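Local structure of putative transcriptional regulator, sugar-binding family (Arthrobacter aurescens, 3NZE) at residues Phe6-Gly9 against Pro10-Glu13; Ala43-Ala46 against Ala47-Gly51; Tyr101-Asp104 against Ile105-Phe109; Phe196-Ser199 against Asp200-Asp204; Ser216-Gln219 against Leu220-Arg224. The protein probably binds a sugar effector and DNA and regulates transcription as a member of the SorC family. All coordinates share one frame; numbering follows the deposited sequence.

The five contacts are all local, each within one continuous stretch, and they follow one another along the chain within a single putative sugar-binding domain built round a mixed beta sheet. Interaction 1 starts helix 9-20, interaction 2 lies near the end of helix 35-50, and interaction 3 belongs to helix 99-113; the centres of interactions 2 and 3 are about 16 Å apart. Interaction 4 turns the chain after strand 195-198, and interaction 5 forms the short helix 217-221. Those last two touch through His217, their centres about 14 Å apart, whereas interaction 4 lies across the chain's centre from interactions 2 and 3. Together they show how helix starts, successive helical turns and a chain reversal are each held by groups close in sequence.

Interaction 1: Phe6-Gly9 against Pro10-Glu13; sequences FDTG and PELE
A capping box opens helix 9-20, with Thr8 at the N-cap and Glu11 three residues on. The exchange is reciprocal. Glu11 N donates to Thr8 OG1 at 3.2 Å, while Thr8 N donates to Glu11 OE1 at 3.0 Å in a nearly straight bond (167°) that uses the anti lone pair of the carboxylate oxygen. Thr8 OG1 sits between its own backbone N and carbonyl carbon (chi1 63°), which places it within reach of Glu11 N; the Glu11 chain crosses it obliquely, CG lying 3.3 Å from Thr8 OG1. In this way two backbone N-H groups at the helix start, which have no preceding turn to serve them, find side-chain acceptors. The regular pattern then takes over: Leu12 N bonds to Thr8 O at 3.0 Å and Glu13 N to Gly9 O at 2.8 Å.

Asp7 adds a second acid beside the box. Its OD1 is 3.5 Å from Glu11 OE1, with the carboxylate planes 63° apart, a closeness of like charges that probably costs some energy; Asp7 OD2, however, accepts from Ser4 N and Gln15 NE2. Beyond the cap, Leu12 packs on Val26 of strand 23-27, Glu13 OE2 takes the N-H of that same Val26, and Arg259 of helix 255-261 reaches Asp7 O, so the helix start is joined both to strand 23-27 and to helix 255-261.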
loop_
_atom_site.group_PDB
_atom_site.type_symbol
_atom_site.label_atom_id
_atom_site.label_comp_id
_atom_site.label_asym_id
_atom_site.label_seq_id
_atom_site.Cartn_x
_atom_site.Cartn_y
_atom_site.Cartn_z
ATOM N N PHE A 6 -10.899 -5.912 -26.299
ATOM C CA PHE A 6 -11.541 -7.186 -26.020
ATOM C C PHE A 6 -10.559 -8.164 -25.388
ATOM O O PHE A 6 -10.879 -9.337 -25.182
ATOM C CB PHE A 6 -12.097 -7.781 -27.311
ATOM C CG PHE A 6 -12.993 -6.839 -28.066
ATOM C CD1 PHE A 6 -14.309 -6.653 -27.675
ATOM C CD2 PHE A 6 -12.521 -6.132 -29.153
ATOM C CE1 PHE A 6 -15.134 -5.784 -28.360
ATOM C CE2 PHE A 6 -13.342 -5.253 -29.835
ATOM C CZ PHE A 6 -14.649 -5.085 -29.438
ATOM N N ASP A 7 -9.357 -7.685 -25.089
ATOM C CA ASP A 7 -8.327 -8.566 -24.555
ATOM C C ASP A 7 -8.740 -9.177 -23.224
ATOM O O ASP A 7 -9.352 -8.511 -22.395
ATOM C CB ASP A 7 -7.008 -7.819 -24.409
ATOM C CG ASP A 7 -6.321 -7.611 -25.733
ATOM O OD1 ASP A 7 -6.753 -8.230 -26.733
ATOM O OD2 ASP A 7 -5.352 -6.834 -25.777
ATOM N N THR A 8 -8.398 -10.449 -23.043
ATOM C CA THR A 8 -8.761 -11.197 -21.852
ATOM C C THR A 8 -7.861 -10.798 -20.699
ATOM O O THR A 8 -6.826 -10.151 -20.903
ATOM C CB THR A 8 -8.565 -12.703 -22.072
ATOM O OG1 THR A 8 -7.176 -12.964 -22.323
ATOM C CG2 THR A 8 -9.392 -13.190 -23.259
ATOM N N GLY A 9 -8.252 -11.199 -19.491
ATOM C CA GLY A 9 -7.430 -10.980 -18.314
ATOM C C GLY A 9 -5.991 -11.446 -18.523
ATOM O O GLY A 9 -5.050 -10.690 -18.285
ATOM N N PRO A 10 -5.812 -12.702 -18.961
ATOM C CA PRO A 10 -4.476 -13.255 -19.199
ATOM C C PRO A 10 -3.678 -12.466 -20.230
ATOM O O PRO A 10 -2.457 -12.375 -20.104
ATOM C CB PRO A 10 -4.771 -14.667 -19.709
ATOM C CG PRO A 10 -6.079 -15.016 -19.073
ATOM C CD PRO A 10 -6.860 -13.732 -19.063
ATOM N N GLU A 11 -4.339 -11.912 -21.240
ATOM C CA GLU A 11 -3.617 -11.130 -22.242
ATOM C C GLU A 11 -3.164 -9.801 -21.637
ATOM O O GLU A 11 -2.058 -9.316 -21.903
ATOM C CB GLU A 11 -4.469 -10.909 -23.497
ATOM C CG GLU A 11 -4.691 -12.179 -24.320
ATOM C CD GLU A 11 -5.624 -11.965 -25.503
ATOM O OE1 GLU A 11 -6.730 -11.413 -25.308
ATOM O OE2 GLU A 11 -5.253 -12.360 -26.629
ATOM N N LEU A 12 -4.018 -9.219 -20.802
ATOM C CA LEU A 12 -3.651 -8.001 -20.087
ATOM C C LEU A 12 -2.500 -8.270 -19.112
ATOM O O LEU A 12 -1.624 -7.422 -18.936
ATOM C CB LEU A 12 -4.863 -7.403 -19.356
ATOM C CG LEU A 12 -5.945 -6.854 -20.298
ATOM C CD1 LEU A 12 -7.268 -6.639 -19.561
ATOM C CD2 LEU A 12 -5.479 -5.561 -20.947
ATOM N N GLU A 13 -2.503 -9.446 -18.482
ATOM C CA GLU A 13 -1.426 -9.801 -17.563
ATOM C C GLU A 13 -0.117 -9.837 -18.333
ATOM O O GLU A 13 0.897 -9.304 -17.881
ATOM C CB GLU A 13 -1.692 -11.145 -16.886
ATOM C CG GLU A 13 -2.842 -11.065 -15.898
ATOM C CD GLU A 13 -3.315 -12.412 -15.389
ATOM O OE1 GLU A 13 -2.825 -13.457 -15.876
ATOM O OE2 GLU A 13 -4.186 -12.425 -14.493
#

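Interaction 2: Ala43-Ala46 against Ala47-Gly51; sequences AMQA and ARTIG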
loop_
_atom_site.group_PDB
_atom_site.type_symbol
_atom_site.label_atom_id
_atom_site.label_comp_id
_atom_site.label_asym_id
_atom_site.label_seq_id
_atom_site.Cartn_x
_atom_site.Cartn_y
_atom_site.Cartn_z
ATOM N N ALA A 43 -9.720 -7.522 -3.791
ATOM C CA ALA A 43 -9.159 -7.914 -2.505
ATOM C C ALA A 43 -9.173 -9.426 -2.307
ATOM O O ALA A 43 -8.251 -9.988 -1.705
ATOM C CB ALA A 43 -9.903 -7.219 -1.366
HETATM N N MSE A 44 -10.213 -10.083 -2.800
HETATM C CA MSE A 44 -10.271 -11.541 -2.744
HETATM C C MSE A 44 -9.124 -12.182 -3.515
HETATM O O MSE A 44 -8.495 -13.119 -3.033
HETATM C CB MSE A 44 -11.587 -12.072 -3.316
HETATM C CG MSE A 44 -12.753 -11.992 -2.389
HETATM SE SE MSE A 44 -14.199 -13.098 -3.076
HETATM C CE MSE A 44 -13.484 -14.873 -2.746
ATOM N N GLN A 45 -8.860 -11.696 -4.725
ATOM C CA GLN A 45 -7.759 -12.252 -5.495
ATOM C C GLN A 45 -6.431 -11.952 -4.805
ATOM O O GLN A 45 -5.533 -12.789 -4.772
ATOM C CB GLN A 45 -7.748 -11.701 -6.926
ATOM C CG GLN A 45 -6.536 -12.148 -7.735
ATOM C CD GLN A 45 -6.525 -13.649 -7.942
ATOM O OE1 GLN A 45 -7.480 -14.217 -8.476
ATOM N NE2 GLN A 45 -5.444 -14.302 -7.518
ATOM N N ALA A 46 -6.297 -10.752 -4.260
ATOM C CA ALA A 46 -5.051 -10.396 -3.593
ATOM C C ALA A 46 -4.794 -11.351 -2.422
ATOM O O ALA A 46 -3.666 -11.801 -2.210
ATOM C CB ALA A 46 -5.086 -8.927 -3.111
ATOM N N ALA A 47 -5.834 -11.643 -1.649
ATOM C CA ALA A 47 -5.690 -12.545 -0.508
ATOM C C ALA A 47 -5.197 -13.909 -0.968
ATOM O O ALA A 47 -4.347 -14.533 -0.332
ATOM C CB ALA A 47 -7.030 -12.687 0.226
ATOM N N ARG A 48 -5.757 -14.377 -2.078
ATOM C CA ARG A 48 -5.370 -15.664 -2.631
ATOM C C ARG A 48 -3.901 -15.652 -3.041
ATOM O O ARG A 48 -3.186 -16.641 -2.873
ATOM C CB ARG A 48 -6.264 -16.026 -3.821
ATOM C CG ARG A 48 -5.766 -17.224 -4.601
ATOM C CD ARG A 48 -6.805 -17.718 -5.591
ATOM N NE ARG A 48 -7.941 -18.330 -4.911
ATOM C CZ ARG A 48 -8.806 -19.148 -5.502
ATOM N NH1 ARG A 48 -8.659 -19.450 -6.785
ATOM N NH2 ARG A 48 -9.810 -19.666 -4.808
ATOM N N THR A 49 -3.449 -14.522 -3.573
ATOM C CA THR A 49 -2.060 -14.382 -4.000
ATOM C C THR A 49 -1.081 -14.236 -2.835
ATOM O O THR A 49 0.035 -14.760 -2.876
ATOM C CB THR A 49 -1.917 -13.216 -4.994
ATOM O OG1 THR A 49 -2.660 -13.535 -6.186
ATOM C CG2 THR A 49 -0.455 -12.984 -5.333
ATOM N N ILE A 50 -1.512 -13.534 -1.793
ATOM C CA ILE A 50 -0.694 -13.299 -0.611
ATOM C C ILE A 50 -0.405 -14.568 0.200
ATOM O O ILE A 50 0.698 -14.743 0.724
ATOM C CB ILE A 50 -1.381 -12.278 0.307
ATOM C CG1 ILE A 50 -1.290 -10.882 -0.304
ATOM C CG2 ILE A 50 -0.774 -12.306 1.714
ATOM C CD1 ILE A 50 -2.183 -9.864 0.395
ATOM N N GLY A 51 -1.401 -15.438 0.320
ATOM C CA GLY A 51 -1.296 -16.621 1.162
ATOM C C GLY A 51 -0.017 -17.440 1.034
ATOM O O GLY A 51 0.678 -17.670 2.027
#
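Ala43 and Ala47 meet through the backbone near the end of helix 35-50, Ala47 N donating to Ala43 O at 2.9 Å. At Met44, a selenomethionine, the carbonyl takes Arg48 N at a longer 3.2 Å, and the selenium-bearing chain leads off from this contact. Gln45 supplies the distinctive feature. Its backbone O accepts from Thr49 N at 3.0 Å, and its amide bonds to the same residue one turn on: Gln45 NE2 donates to Thr49 OG1 at 3.2 Å, the N-H...O angle being 156° and the hydroxyl oxygen lying in the amide plane. The route is a bend, for CG leaves opposite the backbone N (chi1 174°) and the chain then folds at chi2 (64°), bringing the amide forward along the helix to the next turn. On the way NE2 passes 4.1 Å from Arg48 CG. Ala46 completes the turn, its O accepting from Ile50 N at 2.8 Å while Ile50 CG1 rests 3.2 Å from that same oxygen.

An alanine in place of Gln45 would remove the amide and is likely to leave Thr49 OG1 without this donor and its hydroxyl freer to turn. The chemistry is divided by side: Ala43, Ala46 and Ile50 meet Val71 of helix 66-73 through carbon, whereas the Gln45-Thr49 side-chain bond joins two successive turns on the flank beside His25 of strand 23-27.

Interaction 3: Tyr101-Asp104 against Ile105-Phe109; sequences YASD and IMRRF
Tyr101 and Ile105 make the apolar contact, Ile105 CD1 approaching Tyr101 CE2 obliquely at 4.0 Å one helical turn away.

Among the direct hydrogen bonds, that of Arg107 NE to Ser103 OG is the side-chain one. It is 3.1 Å long and nearly straight (168°), and the hydroxyl oxygen lies at the edge of the guanidinium, in its plane. With CG anti to the carbonyl carbon (chi1 -68°) and the chain extended as far as NE, Arg107 runs back over the turn to reach it. The backbone pattern continues beneath, as in Arg107 N to Ser103 O at 2.9 Å.

Water adds two links. One molecule donates to Tyr101 O and accepts from Arg108 NH1, both at 3.1 Å, bridging nearly two turns; a second pairs with Ser103 OG at 2.8 Å and receives a weak bond from Arg107 NH1.

The charge contact is looser. Asp104 CB lies over one face of the Arg108 guanidinium, 3.7 Å from NH2, and Asp104 OD2 stays 4.2 Å from that nitrogen and well out of the plane, so any attraction is probably electrostatic only. Arg108 NH1 also hydrogen-bonds to Ser72 OG.

Helix 99-113 is the crossover of the beta-alpha-beta unit between strands 84-87 and 116-118. Met106, a selenomethionine, packs on Val85, and its side chain is about 6 Å from that of Glu118, a calcium-binding residue with no metal bound in this model, while Tyr101 and Ile105 lean on Ser69 of helix 66-73.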
loop_
_atom_site.group_PDB
_atom_site.type_symbol
_atom_site.label_atom_id
_atom_site.label_comp_id
_atom_site.label_asym_id
_atom_site.label_seq_id
_atom_site.Cartn_x
_atom_site.Cartn_y
_atom_site.Cartn_z
ATOM N N TYR A 101 -9.656 1.101 13.210
ATOM C CA TYR A 101 -9.695 0.531 11.865
ATOM C C TYR A 101 -8.358 -0.128 11.525
ATOM O O TYR A 101 -8.327 -1.272 11.055
ATOM C CB TYR A 101 -10.023 1.652 10.886
ATOM C CG TYR A 101 -10.299 1.273 9.448
ATOM C CD1 TYR A 101 -11.554 0.831 9.058
ATOM C CD2 TYR A 101 -9.330 1.447 8.471
ATOM C CE1 TYR A 101 -11.822 0.520 7.729
ATOM C CE2 TYR A 101 -9.586 1.143 7.149
ATOM C CZ TYR A 101 -10.834 0.687 6.786
ATOM O OH TYR A 101 -11.096 0.387 5.471
ATOM N N ALA A 102 -7.258 0.580 11.769
ATOM C CA ALA A 102 -5.926 0.026 11.551
ATOM C C ALA A 102 -5.682 -1.190 12.444
ATOM O O ALA A 102 -5.141 -2.193 12.000
ATOM C CB ALA A 102 -4.844 1.103 11.788
ATOM N N SER A 103 -6.071 -1.100 13.709
ATOM C CA SER A 103 -5.913 -2.235 14.610
ATOM C C SER A 103 -6.663 -3.480 14.126
ATOM O O SER A 103 -6.152 -4.597 14.232
ATOM C CB SER A 103 -6.352 -1.868 16.022
ATOM O OG SER A 103 -6.300 -3.003 16.867
ATOM N N ASP A 104 -7.871 -3.290 13.606
ATOM C CA ASP A 104 -8.663 -4.413 13.118
ATOM C C ASP A 104 -7.979 -5.108 11.953
ATOM O O ASP A 104 -8.028 -6.337 11.842
ATOM C CB ASP A 104 -10.078 -3.969 12.728
ATOM C CG ASP A 104 -10.944 -3.652 13.943
ATOM O OD1 ASP A 104 -10.522 -3.989 15.065
ATOM O OD2 ASP A 104 -12.041 -3.086 13.770
ATOM N N ILE A 105 -7.360 -4.314 11.088
ATOM C CA ILE A 105 -6.613 -4.856 9.950
ATOM C C ILE A 105 -5.468 -5.717 10.459
ATOM O O ILE A 105 -5.323 -6.881 10.059
ATOM C CB ILE A 105 -6.067 -3.735 9.039
ATOM C CG1 ILE A 105 -7.223 -3.010 8.352
ATOM C CG2 ILE A 105 -5.104 -4.297 7.988
ATOM C CD1 ILE A 105 -6.815 -1.722 7.691
HETATM N N MSE A 106 -4.669 -5.162 11.367
HETATM C CA MSE A 106 -3.545 -5.923 11.905
HETATM C C MSE A 106 -4.002 -7.213 12.598
HETATM O O MSE A 106 -3.399 -8.274 12.410
HETATM C CB MSE A 106 -2.649 -5.055 12.804
HETATM C CG MSE A 106 -2.193 -3.753 12.166
HETATM SE SE MSE A 106 -1.043 -4.071 10.608
HETATM C CE MSE A 106 0.290 -5.209 11.438
ATOM N N ARG A 107 -5.067 -7.133 13.393
ATOM C CA ARG A 107 -5.632 -8.317 14.054
ATOM C C ARG A 107 -6.058 -9.423 13.080
ATOM O O ARG A 107 -5.775 -10.598 13.308
ATOM C CB ARG A 107 -6.812 -7.918 14.957
ATOM C CG ARG A 107 -6.401 -7.097 16.163
ATOM C CD ARG A 107 -7.602 -6.707 17.036
ATOM N NE ARG A 107 -7.199 -5.746 18.068
ATOM C CZ ARG A 107 -7.092 -6.037 19.362
ATOM N NH1 ARG A 107 -6.705 -5.101 20.223
ATOM N NH2 ARG A 107 -7.378 -7.259 19.801
ATOM N N ARG A 108 -6.726 -9.047 11.993
ATOM C CA ARG A 108 -7.110 -10.010 10.959
ATOM C C ARG A 108 -5.898 -10.730 10.361
ATOM O O ARG A 108 -5.950 -11.943 10.105
ATOM C CB ARG A 108 -7.923 -9.318 9.859
ATOM C CG ARG A 108 -9.371 -9.017 10.293
ATOM C CD ARG A 108 -10.120 -8.179 9.263
ATOM N NE ARG A 108 -11.212 -7.443 9.892
ATOM C CZ ARG A 108 -11.416 -6.139 9.751
ATOM N NH1 ARG A 108 -10.616 -5.413 8.985
ATOM N NH2 ARG A 108 -12.437 -5.565 10.364
ATOM N N PHE A 109 -4.817 -9.988 10.145
ATOM C CA PHE A 109 -3.596 -10.593 9.602
ATOM C C PHE A 109 -2.989 -11.524 10.642
ATOM O O PHE A 109 -2.632 -12.654 10.338
ATOM C CB PHE A 109 -2.574 -9.527 9.168
ATOM C CG PHE A 109 -2.699 -9.119 7.726
ATOM C CD1 PHE A 109 -3.527 -8.075 7.355
ATOM C CD2 PHE A 109 -1.994 -9.797 6.733
ATOM C CE1 PHE A 109 -3.643 -7.689 6.032
ATOM C CE2 PHE A 109 -2.108 -9.414 5.410
ATOM C CZ PHE A 109 -2.931 -8.360 5.054
HETATM O O HOH W 1 -10.513 -2.364 9.199
HETATM O O HOH W 2 -4.467 -2.912 18.979
#

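Interaction 4: Phe196-Ser199 against Asp200-Asp204; sequences FFRS and DGSSD
Arg198 sends CG opposite its carbonyl carbon (chi1 -57°) and stays extended through NE, a straight reach that carries its guanidinium past Ser202 to Asp204. There NH1 and NH2 both point end-on at one atom, Asp204 O, each at 2.9 Å, and the oxygen lies in the guanidinium plane while both nitrogens lie in the carbonyl plane. NH1 also donates to Ser202 OG at 3.0 Å, and a long salt bridge runs to Asp204 OD1. Bonds to Asp204 O and Ser202 OG, both near its plane, fix the rotation of the guanidinium.

The backbone supplies the reversal that makes this possible: a type I beta turn from Arg198 to Gly201 follows strand 195-198, with Gly201 N bonded to Arg198 O and Arg198 N in turn donating to Ser202 O at 2.9 Å. Gly201 adopts a positive phi (87°), where a side chain would jam against the preceding carbonyl. Asp200 adds an Asx turn, its OD1 accepting from Ser202 N at 2.9 Å from above the carboxylate plane and from Ser202 OG at 2.7 Å on the syn lone pair. Ser202 OG thus relays between carboxylate and guanidinium.

A leucine at Arg198 would probably leave Asp204 O without these two donors, Ser202 OG without NH1, and this part of the loop less tied to the strand. Phe197 pairs by backbone with Val189 and Gly190 of the neighbouring strand 188-192, and Phe196 meets the ring of Tyr170.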
loop_
_atom_site.group_PDB
_atom_site.type_symbol
_atom_site.label_atom_id
_atom_site.label_comp_id
_atom_site.label_asym_id
_atom_site.label_seq_id
_atom_site.Cartn_x
_atom_site.Cartn_y
_atom_site.Cartn_z
ATOM N N PHE A 196 5.176 9.806 -0.559
ATOM C CA PHE A 196 4.740 10.264 -1.873
ATOM C C PHE A 196 5.809 10.162 -2.948
ATOM O O PHE A 196 7.013 10.149 -2.652
ATOM C CB PHE A 196 4.259 11.708 -1.757
ATOM C CG PHE A 196 3.081 11.870 -0.833
ATOM C CD1 PHE A 196 1.795 11.851 -1.337
ATOM C CD2 PHE A 196 3.265 12.012 0.536
ATOM C CE1 PHE A 196 0.695 11.976 -0.490
ATOM C CE2 PHE A 196 2.174 12.146 1.391
ATOM C CZ PHE A 196 0.888 12.127 0.872
ATOM N N PHE A 197 5.360 10.081 -4.199
ATOM C CA PHE A 197 6.275 10.034 -5.345
ATOM C C PHE A 197 5.709 10.792 -6.543
ATOM O O PHE A 197 4.507 11.078 -6.595
ATOM C CB PHE A 197 6.539 8.586 -5.734
ATOM C CG PHE A 197 5.294 7.756 -5.823
ATOM C CD1 PHE A 197 4.408 7.922 -6.876
ATOM C CD2 PHE A 197 4.992 6.828 -4.834
ATOM C CE1 PHE A 197 3.250 7.160 -6.967
ATOM C CE2 PHE A 197 3.829 6.064 -4.905
ATOM C CZ PHE A 197 2.955 6.233 -5.981
ATOM N N ARG A 198 6.582 11.110 -7.503
ATOM C CA ARG A 198 6.203 11.817 -8.730
ATOM C C ARG A 198 5.886 10.820 -9.845
ATOM O O ARG A 198 6.007 9.611 -9.654
ATOM C CB ARG A 198 7.327 12.768 -9.177
ATOM C CG ARG A 198 7.730 13.793 -8.109
ATOM C CD ARG A 198 8.798 14.759 -8.647
ATOM N NE ARG A 198 9.263 15.701 -7.631
ATOM C CZ ARG A 198 10.194 15.428 -6.720
ATOM N NH1 ARG A 198 10.777 14.233 -6.687
ATOM N NH2 ARG A 198 10.548 16.355 -5.837
ATOM N N SER A 199 5.492 11.316 -11.014
ATOM C CA SER A 199 5.135 10.425 -12.118
ATOM C C SER A 199 6.303 9.539 -12.541
ATOM O O SER A 199 6.098 8.408 -12.984
ATOM C CB SER A 199 4.603 11.212 -13.322
ATOM O OG SER A 199 5.587 12.089 -13.846
ATOM N N ASP A 200 7.521 10.051 -12.397
ATOM C CA ASP A 200 8.713 9.295 -12.772
ATOM C C ASP A 200 9.200 8.398 -11.639
ATOM O O ASP A 200 10.265 7.781 -11.743
ATOM C CB ASP A 200 9.840 10.238 -13.227
ATOM C CG ASP A 200 10.396 11.087 -12.088
ATOM O OD1 ASP A 200 9.825 11.055 -10.972
ATOM O OD2 ASP A 200 11.416 11.783 -12.309
ATOM N N GLY A 201 8.420 8.337 -10.561
ATOM C CA GLY A 201 8.733 7.482 -9.427
ATOM C C GLY A 201 9.651 8.091 -8.377
ATOM O O GLY A 201 9.895 7.484 -7.333
ATOM N N SER A 202 10.169 9.287 -8.640
ATOM C CA SER A 202 11.113 9.908 -7.707
ATOM C C SER A 202 10.412 10.392 -6.441
ATOM O O SER A 202 9.237 10.767 -6.477
ATOM C CB SER A 202 11.875 11.059 -8.374
ATOM O OG SER A 202 11.006 12.106 -8.770
ATOM N N SER A 203 11.133 10.378 -5.320
ATOM C CA SER A 203 10.552 10.773 -4.033
ATOM C C SER A 203 11.467 11.681 -3.218
ATOM O O SER A 203 11.155 12.018 -2.073
ATOM C CB SER A 203 10.170 9.543 -3.203
ATOM O OG SER A 203 11.305 8.745 -2.910
ATOM N N ASP A 204 12.597 12.068 -3.807
ATOM C CA ASP A 204 13.530 12.972 -3.155
ATOM C C ASP A 204 13.002 14.394 -3.287
ATOM O O ASP A 204 12.355 14.732 -4.279
ATOM C CB ASP A 204 14.901 12.878 -3.823
ATOM C CG ASP A 204 14.882 13.390 -5.259
ATOM O OD1 ASP A 204 14.195 12.772 -6.109
ATOM O OD2 ASP A 204 15.545 14.417 -5.538
#

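Interaction 5: Ser216-Gln219 against Leu220-Arg224; sequences SHEQ and LRQVR
Leu220 N to Ser216 O at 3.1 Å and Arg221 N to His217 O at 2.9 Å set the regular spacing of the short helix 217-221, after which Gln222 N bonds to Gln219 O. The side chain of Gln222 takes over from there. Bent at chi2 (-52°), it folds back so that NE2 donates to Glu218 O at 2.8 Å, the N-H...O angle being 147° and the oxygen somewhat tilted from the amide plane. Gln222 CG lies close by, 3.1 Å from Glu218 O, while the Glu218 chain crosses obliquely, its CG 3.9 Å from Gln222 NE2, with carboxylate and amide planes nearly perpendicular. The carbonyl of Glu218 is thus served by a side chain four residues on.

Ser216 is the N-cap, and its OG accepts from Gln219 N at 3.0 Å, so this brief helix is fitted with a polar side chain at its start. Arg221 bends at chi3 and lays its guanidinium over His217 O, which stands 3.9 Å above the centre of one face; NH1 passes on to a hydrogen bond with Ala245 O, just after helix 236-244. His217 NE2 donates to Val195 O, its strongest polar partner, of strand 195-198. Val223 CG2 touches Gln219 O at 3.5 Å, and the side chains of both residues pack on Met151, just after helix 139-149.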
loop_
_atom_site.group_PDB
_atom_site.type_symbol
_atom_site.label_atom_id
_atom_site.label_comp_id
_atom_site.label_asym_id
_atom_site.label_seq_id
_atom_site.Cartn_x
_atom_site.Cartn_y
_atom_site.Cartn_z
ATOM N N SER A 216 10.935 4.340 3.654
ATOM C CA SER A 216 11.392 4.981 2.425
ATOM C C SER A 216 11.192 4.034 1.267
ATOM O O SER A 216 11.126 2.814 1.440
ATOM C CB SER A 216 12.867 5.374 2.499
ATOM O OG SER A 216 13.693 4.221 2.517
ATOM N N HIS A 217 11.108 4.600 0.073
ATOM C CA HIS A 217 11.009 3.779 -1.122
ATOM C C HIS A 217 12.275 2.941 -1.308
ATOM O O HIS A 217 12.194 1.791 -1.729
ATOM C CB HIS A 217 10.667 4.641 -2.337
ATOM C CG HIS A 217 9.322 5.299 -2.226
ATOM N ND1 HIS A 217 8.936 6.361 -3.013
ATOM C CD2 HIS A 217 8.278 5.044 -1.399
ATOM C CE1 HIS A 217 7.708 6.730 -2.684
ATOM N NE2 HIS A 217 7.287 5.947 -1.706
ATOM N N GLU A 218 13.432 3.499 -0.948
ATOM C CA GLU A 218 14.677 2.737 -0.981
ATOM C C GLU A 218 14.594 1.473 -0.121
ATOM O O GLU A 218 15.003 0.392 -0.543
ATOM C CB GLU A 218 15.881 3.596 -0.562
ATOM C CG GLU A 218 17.205 2.834 -0.626
ATOM C CD GLU A 218 18.387 3.634 -0.102
ATOM O OE1 GLU A 218 18.196 4.800 0.309
ATOM O OE2 GLU A 218 19.514 3.090 -0.098
ATOM N N GLN A 219 14.054 1.605 1.083
ATOM C CA GLN A 219 13.859 0.438 1.934
ATOM C C GLN A 219 12.897 -0.577 1.318
ATOM O O GLN A 219 13.167 -1.776 1.332
ATOM C CB GLN A 219 13.381 0.857 3.324
ATOM C CG GLN A 219 13.228 -0.318 4.271
ATOM C CD GLN A 219 12.872 0.120 5.681
ATOM O OE1 GLN A 219 13.711 0.658 6.407
ATOM N NE2 GLN A 219 11.625 -0.109 6.072
ATOM N N LEU A 220 11.772 -0.106 0.778
ATOM C CA LEU A 220 10.834 -1.006 0.117
ATOM C C LEU A 220 11.493 -1.788 -1.002
ATOM O O LEU A 220 11.260 -2.985 -1.161
ATOM C CB LEU A 220 9.657 -0.238 -0.476
ATOM C CG LEU A 220 8.511 0.136 0.442
ATOM C CD1 LEU A 220 7.372 0.656 -0.413
ATOM C CD2 LEU A 220 8.068 -1.069 1.266
ATOM N N ARG A 221 12.308 -1.111 -1.800
ATOM C CA ARG A 221 12.898 -1.773 -2.949
ATOM C C ARG A 221 13.847 -2.905 -2.560
ATOM O O ARG A 221 14.216 -3.709 -3.403
ATOM C CB ARG A 221 13.592 -0.760 -3.871
ATOM C CG ARG A 221 12.625 0.055 -4.731
ATOM C CD ARG A 221 13.369 0.905 -5.775
ATOM N NE ARG A 221 14.065 2.039 -5.178
ATOM C CZ ARG A 221 13.559 3.265 -5.064
ATOM N NH1 ARG A 221 12.342 3.538 -5.517
ATOM N NH2 ARG A 221 14.278 4.226 -4.495
ATOM N N GLN A 222 14.235 -2.970 -1.287
ATOM C CA GLN A 222 15.131 -4.038 -0.841
ATOM C C GLN A 222 14.361 -5.209 -0.239
ATOM O O GLN A 222 14.953 -6.234 0.106
ATOM C CB GLN A 222 16.155 -3.526 0.184
ATOM C CG GLN A 222 16.696 -2.124 -0.078
ATOM C CD GLN A 222 17.242 -1.951 -1.484
ATOM O OE1 GLN A 222 17.857 -2.863 -2.042
ATOM N NE2 GLN A 222 17.024 -0.772 -2.063
ATOM N N VAL A 223 13.048 -5.044 -0.082
ATOM C CA VAL A 223 12.229 -6.103 0.478
ATOM C C VAL A 223 12.021 -7.158 -0.611
ATOM O O VAL A 223 11.874 -6.830 -1.792
ATOM C CB VAL A 223 10.890 -5.559 0.987
ATOM C CG1 VAL A 223 9.983 -6.699 1.468
ATOM C CG2 VAL A 223 11.126 -4.567 2.106
ATOM N N ARG A 224 12.025 -8.426 -0.219
ATOM C CA ARG A 224 12.015 -9.506 -1.206
ATOM C C ARG A 224 10.783 -9.549 -2.117
ATOM O O ARG A 224 10.911 -9.591 -3.342
ATOM C CB ARG A 224 12.215 -10.859 -0.540
ATOM C CG ARG A 224 12.708 -11.884 -1.534
ATOM C CD ARG A 224 12.780 -13.259 -0.935
ATOM N NE ARG A 224 11.470 -13.882 -0.909
ATOM C CZ ARG A 224 10.762 -14.047 0.197
ATOM N NH1 ARG A 224 9.573 -14.628 0.148
ATOM N NH2 ARG A 224 11.261 -13.638 1.352
#